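Membrane lipoprotein TpN32 (Treponema pallidum, PDB 1XS5) binds L-methionine between its two lobes, probably as the substrate-binding lipoprotein of a methionine uptake system. Local coordinates at residues R211-A214 with V215-A218. Sequence-based numbering, arbitrary orientation.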
loop_
_atom_site.group_PDB
_atom_site.type_symbol
_atom_site.label_atom_id
_atom_site.label_comp_id
_atom_site.label_asym_id
_atom_site.label_seq_id
_atom_site.Cartn_x
_atom_site.Cartn_y
_atom_site.Cartn_z
ATOM N N ARG A 211 -11.391 13.324 -17.248
ATOM C CA ARG A 211 -9.941 13.112 -17.234
ATOM C C ARG A 211 -9.608 12.000 -16.228
ATOM O O ARG A 211 -8.727 11.168 -16.461
ATOM C CB ARG A 211 -9.199 14.397 -16.813
ATOM C CG ARG A 211 -9.051 15.475 -17.905
ATOM C CD ARG A 211 -10.203 16.439 -17.902
ATOM N NE ARG A 211 -10.503 16.956 -16.572
ATOM C CZ ARG A 211 -10.056 18.104 -16.088
ATOM N NH1 ARG A 211 -9.278 18.882 -16.824
ATOM N NH2 ARG A 211 -10.385 18.476 -14.861
ATOM N N VAL A 212 -10.309 12.026 -15.100
ATOM C CA VAL A 212 -10.119 11.023 -14.042
ATOM C C VAL A 212 -10.488 9.674 -14.656
ATOM O O VAL A 212 -9.712 8.715 -14.584
ATOM C CB VAL A 212 -11.029 11.336 -12.837
ATOM C CG1 VAL A 212 -11.025 10.201 -11.812
ATOM C CG2 VAL A 212 -10.562 12.632 -12.183
ATOM N N GLN A 213 -11.662 9.594 -15.287
ATOM C CA GLN A 213 -12.051 8.321 -15.895
ATOM C C GLN A 213 -11.026 7.836 -16.918
ATOM O O GLN A 213 -10.807 6.638 -17.024
ATOM C CB GLN A 213 -13.458 8.394 -16.532
ATOM C CG GLN A 213 -14.550 8.446 -15.494
ATOM C CD GLN A 213 -14.553 7.200 -14.629
ATOM O OE1 GLN A 213 -14.442 6.083 -15.159
ATOM N NE2 GLN A 213 -14.688 7.377 -13.289
ATOM N N ALA A 214 -10.375 8.734 -17.661
ATOM C CA ALA A 214 -9.373 8.286 -18.651
ATOM C C ALA A 214 -8.107 7.738 -18.007
ATOM O O ALA A 214 -7.412 6.826 -18.527
ATOM C CB ALA A 214 -8.998 9.449 -19.617
ATOM N N VAL A 215 -7.752 8.339 -16.883
ATOM C CA VAL A 215 -6.560 7.886 -16.194
ATOM C C VAL A 215 -6.878 6.506 -15.649
ATOM O O VAL A 215 -6.074 5.597 -15.784
ATOM C CB VAL A 215 -6.179 8.868 -15.083
ATOM C CG1 VAL A 215 -5.079 8.265 -14.162
ATOM C CG2 VAL A 215 -5.655 10.151 -15.767
ATOM N N LEU A 216 -8.074 6.360 -15.095
ATOM C CA LEU A 216 -8.494 5.065 -14.536
ATOM C C LEU A 216 -8.474 3.973 -15.596
ATOM O O LEU A 216 -7.976 2.874 -15.353
ATOM C CB LEU A 216 -9.904 5.161 -13.965
ATOM C CG LEU A 216 -10.553 3.843 -13.507
ATOM C CD1 LEU A 216 -9.815 3.287 -12.287
ATOM C CD2 LEU A 216 -12.064 4.097 -13.201
ATOM N N ARG A 217 -9.006 4.284 -16.785
ATOM C CA ARG A 217 -9.072 3.294 -17.853
ATOM C C ARG A 217 -7.688 2.889 -18.251
ATOM O O ARG A 217 -7.427 1.729 -18.543
ATOM C CB ARG A 217 -9.831 3.837 -19.086
ATOM C CG ARG A 217 -11.345 3.955 -18.904
ATOM C CD ARG A 217 -12.050 4.153 -20.261
ATOM N NE ARG A 217 -11.560 5.354 -20.952
ATOM C CZ ARG A 217 -12.010 6.585 -20.714
ATOM N NH1 ARG A 217 -12.968 6.781 -19.813
ATOM N NH2 ARG A 217 -11.497 7.624 -21.359
ATOM N N ALA A 218 -6.782 3.850 -18.245
ATOM C CA ALA A 218 -5.405 3.573 -18.620
ATOM C C ALA A 218 -4.686 2.752 -17.552
ATOM O O ALA A 218 -3.824 1.883 -17.856
ATOM C CB ALA A 218 -4.660 4.923 -18.842
#
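Arg217 folds back along the preceding turn of helix 210-219 and lays one face of its guanidinium group over the backbone at Gln213 and Ala214. Its CG stands beside the backbone N, anti to the carbonyl carbon (chi1 -73°), and the bend at chi3 turns the flat group back toward the start of the helix. NH2 comes to 3.5 Å from Ala214 CA and 3.6 Å from Ala214 CB, both van der Waals contacts, while NH1 lies 3.7 Å from Gln213 CB. Gln213 O sits 3.5 Å from the guanidinium plane of Arg217, on the same face as Ala214 CA and offset toward the rim, where it probably adds an electrostatic attraction to the charged group. One residue back, Leu216 runs side by side with Gln213, its CD2 3.7 Å from Gln213 OE1; the amide NE2 of Gln213 is hydrogen-bonded to the carbonyl of Glu207. Val215, with CG2 beside its backbone N, brings that methyl to 3.3 Å from Arg211 O.

Four successive i to i+4 backbone hydrogen bonds tie the two turns together. The one from Leu216 N to Val212 O is 2.9 Å long and the straightest, at 167°; the one from Ala218 N to Ala214 O is 3.1 Å.

The helix is amphipathic. Val212, Val215 and Leu216 lean on strand 198-203, Ala214 and Val215 also reach strand 30-36, and Ala214 and Ala218 face helix 14-26, whereas Arg217 is exposed. Near the N-terminal end, Arg211 forms salt bridges through NE with Asp209 and through NH1 with Glu3. Regular alpha-helical i to i+4 pairing, with a nonpolar side laid against the six-stranded mixed sheet and helix 14-26, is the arrangement of a helix flanking the sheet in the alpha/beta lobe of a periplasmic binding protein.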